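Local coordinates for BLUF domain-containing protein (Acinetobacter baumannii, PDB 6W6Z), which probably senses blue light through a flavin bound in its BLUF domain, here flavin mononucleotide, at residues G40-A45 with F49-E54. Residues are numbered along the deposited sequence; the frame is centred on the assembly and turned at random.
With FMN (flavin mononucleotide), chain B.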
ATOM      1  N   GLY A  40       3.383  -1.144  -7.280  1.00 20.29           N
ATOM      2  CA  GLY A  40       3.377  -1.527  -5.857  1.00 19.53           C
ATOM      3  C   GLY A  40       2.098  -2.156  -5.399  1.00 17.83           C
ATOM      4  O   GLY A  40       1.264  -2.659  -6.206  1.00 20.03           O
ATOM      5  N   VAL A  41       1.940  -2.151  -4.086  1.00 19.73           N
ATOM      6  CA  VAL A  41       0.780  -2.817  -3.464  1.00 16.98           C
ATOM      7  C   VAL A  41       0.373  -2.026  -2.228  1.00 15.92           C
ATOM      8  O   VAL A  41       1.254  -1.530  -1.540  1.00 17.18           O
ATOM      9  CB  VAL A  41       1.103  -4.284  -3.131  1.00 16.61           C
ATOM     10  CG1 VAL A  41       2.362  -4.408  -2.293  1.00 17.43           C
ATOM     11  CG2 VAL A  41      -0.084  -4.988  -2.482  1.00 17.82           C
ATOM     12  N   LEU A  42      -0.930  -1.969  -2.012  1.00 16.34           N
ATOM     13  CA  LEU A  42      -1.588  -1.304  -0.862  1.00 14.87           C
ATOM     14  C   LEU A  42      -2.359  -2.398  -0.175  1.00 15.52           C
ATOM     15  O   LEU A  42      -3.193  -2.996  -0.835  1.00 19.64           O
ATOM     16  CB  LEU A  42      -2.510  -0.171  -1.316  1.00 15.34           C
ATOM     17  CG  LEU A  42      -3.138   0.635  -0.175  1.00 15.28           C
ATOM     18  CD1 LEU A  42      -2.061   1.346   0.644  1.00 16.63           C
ATOM     19  CD2 LEU A  42      -4.160   1.634  -0.682  1.00 16.55           C
ATOM     20  N   TYR A  43      -2.083  -2.618   1.108  1.00 14.77           N
ATOM     21  CA  TYR A  43      -2.811  -3.572   1.964  1.00 15.57           C
ATOM     22  C   TYR A  43      -3.587  -2.710   2.933  1.00 15.75           C
ATOM     23  O   TYR A  43      -3.025  -1.762   3.494  1.00 16.12           O
ATOM     24  CB  TYR A  43      -1.840  -4.508   2.688  1.00 15.46           C
ATOM     25  CG  TYR A  43      -2.404  -5.268   3.868  1.00 18.09           C
ATOM     26  CD1 TYR A  43      -3.132  -6.432   3.693  1.00 17.77           C
ATOM     27  CD2 TYR A  43      -2.155  -4.855   5.165  1.00 20.68           C
ATOM     28  CE1 TYR A  43      -3.591  -7.162   4.779  1.00 19.05           C
ATOM     29  CE2 TYR A  43      -2.668  -5.537   6.264  1.00 20.89           C
ATOM     30  CZ  TYR A  43      -3.374  -6.711   6.066  1.00 21.31           C
ATOM     31  OH  TYR A  43      -3.859  -7.430   7.131  1.00 25.00           O
ATOM     32  N   TYR A  44      -4.833  -3.059   3.174  1.00 16.33           N
ATOM     33  CA  TYR A  44      -5.674  -2.387   4.187  1.00 17.20           C
ATOM     34  C   TYR A  44      -6.269  -3.451   5.084  1.00 17.89           C
ATOM     35  O   TYR A  44      -6.896  -4.384   4.549  1.00 19.07           O
ATOM     36  CB  TYR A  44      -6.799  -1.562   3.545  1.00 18.34           C
ATOM     37  CG  TYR A  44      -7.695  -0.962   4.597  1.00 17.75           C
ATOM     38  CD1 TYR A  44      -7.269   0.119   5.356  1.00 18.91           C
ATOM     39  CD2 TYR A  44      -8.885  -1.576   4.949  1.00 18.53           C
ATOM     40  CE1 TYR A  44      -8.041   0.619   6.394  1.00 18.03           C
ATOM     41  CE2 TYR A  44      -9.690  -1.068   5.957  1.00 19.03           C
ATOM     42  CZ  TYR A  44      -9.248   0.004   6.713  1.00 19.52           C
ATOM     43  OH  TYR A  44     -10.015   0.487   7.742  1.00 20.95           O
ATOM     44  N   ALA A  45      -6.166  -3.270   6.392  1.00 17.56           N
ATOM     45  CA  ALA A  45      -6.904  -4.106   7.362  1.00 16.85           C
ATOM     46  C   ALA A  45      -6.900  -3.420   8.717  1.00 18.03           C
ATOM     47  O   ALA A  45      -5.948  -2.628   9.013  1.00 17.56           O
ATOM     48  CB  ALA A  45      -6.247  -5.458   7.462  1.00 18.66           C
ATOM     49  N   PHE A  49      -2.938   0.815   7.035  1.00 17.22           N
ATOM     50  CA  PHE A  49      -2.382   0.525   5.692  1.00 17.34           C
ATOM     51  C   PHE A  49      -0.954   0.009   5.790  1.00 17.82           C
ATOM     52  O   PHE A  49      -0.169   0.349   6.663  1.00 18.91           O
ATOM     53  CB  PHE A  49      -2.381   1.789   4.845  1.00 15.66           C
ATOM     54  CG  PHE A  49      -3.714   2.390   4.549  1.00 17.11           C
ATOM     55  CD1 PHE A  49      -4.532   1.846   3.549  1.00 16.20           C
ATOM     56  CD2 PHE A  49      -4.139   3.540   5.210  1.00 16.26           C
ATOM     57  CE1 PHE A  49      -5.730   2.455   3.220  1.00 16.94           C
ATOM     58  CE2 PHE A  49      -5.368   4.110   4.904  1.00 18.97           C
ATOM     59  CZ  PHE A  49      -6.155   3.574   3.893  1.00 18.73           C
ATOM     60  N   PHE A  50      -0.576  -0.719   4.764  1.00 17.29           N
ATOM     61  CA  PHE A  50       0.822  -1.040   4.459  1.00 15.70           C
ATOM     62  C   PHE A  50       0.957  -0.749   2.981  1.00 16.04           C
ATOM     63  O   PHE A  50       0.031  -1.136   2.258  1.00 15.39           O
ATOM     64  CB  PHE A  50       1.189  -2.485   4.790  1.00 15.65           C
ATOM     65  CG  PHE A  50       2.533  -2.872   4.209  1.00 16.59           C
ATOM     66  CD1 PHE A  50       2.675  -3.225   2.869  1.00 16.66           C
ATOM     67  CD2 PHE A  50       3.680  -2.746   4.975  1.00 18.21           C
ATOM     68  CE1 PHE A  50       3.920  -3.520   2.334  1.00 18.19           C
ATOM     69  CE2 PHE A  50       4.931  -3.066   4.445  1.00 20.96           C
ATOM     70  CZ  PHE A  50       5.054  -3.418   3.120  1.00 18.65           C
ATOM     71  N   GLN A  51       1.973  -0.003   2.577  1.00 17.08           N
ATOM     72  CA  GLN A  51       2.173   0.205   1.137  1.00 17.07           C
ATOM     73  C   GLN A  51       3.619  -0.058   0.769  1.00 17.86           C
ATOM     74  O   GLN A  51       4.547   0.320   1.521  1.00 18.57           O
ATOM     75  CB  GLN A  51       1.727   1.597   0.713  1.00 17.91           C
ATOM     76  CG  GLN A  51       1.658   1.733  -0.788  1.00 18.94           C
ATOM     77  CD  GLN A  51       1.115   3.061  -1.247  1.00 19.15           C
ATOM     78  OE1 GLN A  51       1.386   4.101  -0.638  1.00 22.01           O
ATOM     79  NE2 GLN A  51       0.300   3.026  -2.300  1.00 19.47           N
ATOM     80  N   CYS A  52       3.819  -0.620  -0.412  1.00 17.53           N
ATOM     81  CA  CYS A  52       5.152  -0.726  -1.030  1.00 22.34           C
ATOM     82  C   CYS A  52       5.093  -0.019  -2.380  1.00 22.12           C
ATOM     83  O   CYS A  52       4.118  -0.243  -3.118  1.00 20.29           O
ATOM     84  CB  CYS A  52       5.516  -2.208  -1.036  1.00 28.32           C
ATOM     85  SG  CYS A  52       6.763  -2.655  -2.263  1.00 39.52           S
ATOM     86  N   LEU A  53       6.026   0.914  -2.622  1.00 20.04           N
ATOM     87  CA  LEU A  53       6.191   1.654  -3.887  1.00 21.41           C
ATOM     88  C   LEU A  53       7.481   1.184  -4.557  1.00 21.86           C
ATOM     89  O   LEU A  53       8.520   1.125  -3.857  1.00 21.45           O
ATOM     90  CB  LEU A  53       6.263   3.155  -3.600  1.00 22.22           C
ATOM     91  CG  LEU A  53       5.089   3.756  -2.810  1.00 21.94           C
ATOM     92  CD1 LEU A  53       5.389   5.193  -2.422  1.00 21.84           C
ATOM     93  CD2 LEU A  53       3.812   3.671  -3.625  1.00 23.56           C
ATOM     94  N   GLU A  54       7.441   0.935  -5.863  1.00 22.56           N
ATOM     95  CA  GLU A  54       8.636   0.523  -6.649  1.00 25.53           C
ATOM     96  C   GLU A  54       8.817   1.467  -7.827  1.00 27.28           C
ATOM     97  O   GLU A  54       7.820   1.668  -8.555  1.00 28.70           O
ATOM     98  CB  GLU A  54       8.491  -0.874  -7.271  1.00 29.77           C
ATOM     99  CG  GLU A  54       8.412  -2.003  -6.286  1.00 31.68           C
ATOM    100  CD  GLU A  54       8.047  -3.372  -6.882  1.00 32.74           C
ATOM    101  OE1 GLU A  54       7.549  -3.445  -8.018  1.00 42.77           O
ATOM    102  OE2 GLU A  54       8.232  -4.359  -6.192  1.00 35.50           O
TER
HETATM  103  N1  FMN B 201      -1.137   8.587  -4.718  1.00 20.53           N
HETATM  104  C2  FMN B 201      -0.448   8.112  -5.770  1.00 23.19           C
HETATM  105  O2  FMN B 201      -0.284   8.890  -6.764  1.00 22.76           O
HETATM  106  N3  FMN B 201       0.169   6.912  -5.738  1.00 20.03           N
HETATM  107  C4  FMN B 201       0.077   6.074  -4.694  1.00 20.24           C
HETATM  108  O4  FMN B 201       0.606   4.966  -4.675  1.00 19.85           O
HETATM  109  C4A FMN B 201      -0.710   6.497  -3.542  1.00 18.76           C
HETATM  110  N5  FMN B 201      -0.881   5.745  -2.475  1.00 18.16           N
HETATM  111  C5A FMN B 201      -1.572   6.258  -1.425  1.00 18.46           C
HETATM  112  C6  FMN B 201      -1.744   5.451  -0.323  1.00 17.64           C
HETATM  113  C7  FMN B 201      -2.409   5.923   0.794  1.00 19.16           C
HETATM  114  C7M FMN B 201      -2.574   4.987   1.952  1.00 18.43           C
HETATM  115  C8  FMN B 201      -3.087   7.231   0.779  1.00 17.95           C
HETATM  116  C8M FMN B 201      -3.853   7.669   2.019  1.00 18.66           C
HETATM  117  C9  FMN B 201      -2.907   8.039  -0.331  1.00 18.75           C
HETATM  118  C9A FMN B 201      -2.208   7.571  -1.438  1.00 19.37           C
HETATM  119  N10 FMN B 201      -2.066   8.330  -2.594  1.00 19.94           N
HETATM  120  C10 FMN B 201      -1.306   7.825  -3.630  1.00 19.66           C
HETATM  121  C1' FMN B 201      -2.681   9.690  -2.759  1.00 23.39           C
HETATM  122  C2' FMN B 201      -1.783  10.878  -2.498  1.00 25.96           C
HETATM  123  O2' FMN B 201      -1.604  11.014  -1.079  1.00 24.35           O
HETATM  124  C3' FMN B 201      -2.488  12.137  -3.069  1.00 34.49           C
HETATM  125  O3' FMN B 201      -3.869  12.184  -2.694  1.00 31.72           O
HETATM  126  C4' FMN B 201      -2.523  12.175  -4.583  1.00 40.50           C
HETATM  127  O4' FMN B 201      -1.184  12.016  -5.104  1.00 44.82           O
HETATM  128  C5' FMN B 201      -3.083  13.530  -5.081  1.00 52.21           C
HETATM  129  O5' FMN B 201      -2.271  14.662  -4.699  1.00 56.75           O
HETATM  130  P   FMN B 201      -2.586  16.208  -5.173  1.00 61.03           P
HETATM  131  O1P FMN B 201      -3.409  16.757  -4.022  1.00 66.53           O
HETATM  132  O2P FMN B 201      -1.184  16.776  -5.311  1.00 61.78           O
HETATM  133  O3P FMN B 201      -3.370  16.142  -6.471  1.00 65.04           O
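The ring of F49 lies between Y44 and the flavin: Y44 CD1 sits over one face near the rim, 3.5 Å from F49 CE1, and the C7M methyl of FMN rests over the centre of the opposite face. F49 reaches this place because its CG is anti to the carbonyl carbon (chi1 -63°), which leans the ring toward strand 40-45; the planes of the Y44 and F49 rings lie at 55°, an oblique pair. L42 CD1 closes in beside it, 3.8 Å from F49 CD1 and equally near Q51 CB, so that F49 and L42 pack tightly against the C7M methyl at the dimethylbenzene end, with Y44 behind F49. L22 and I25 of helix 18-36 pack on F49, I25 also on L42.

Beneath these side chains the antiparallel hairpin is held by paired backbone bonds at V41–C52 and Y43–F50, the straightest running from Y43 N to F50 O (2.8 Å, 179°). On the face carrying V41, Y43, F50 and C52 the touching across strands is looser: V41 CG1 stays 4.0 Å from C52 CB, and Y43 CD2 is 4.1 Å from F50 CB. This side too is buried: F128 meets the Y43 and F50 rings edge-to-face, and F89 touches V41.

Q51 extends toward the flavin with CG anti to its backbone N; NE2 donates a hydrogen bond to FMN N5 (3.0 Å) and a weak, bent one to FMN O4. Y7 OH binds Q51 OE1 and helps fix the amide's rotation. In this ground state the glutamine thus links tyrosine to flavin, consistent with the hydrogen-bond switching on illumination known for BLUF photoreceptors.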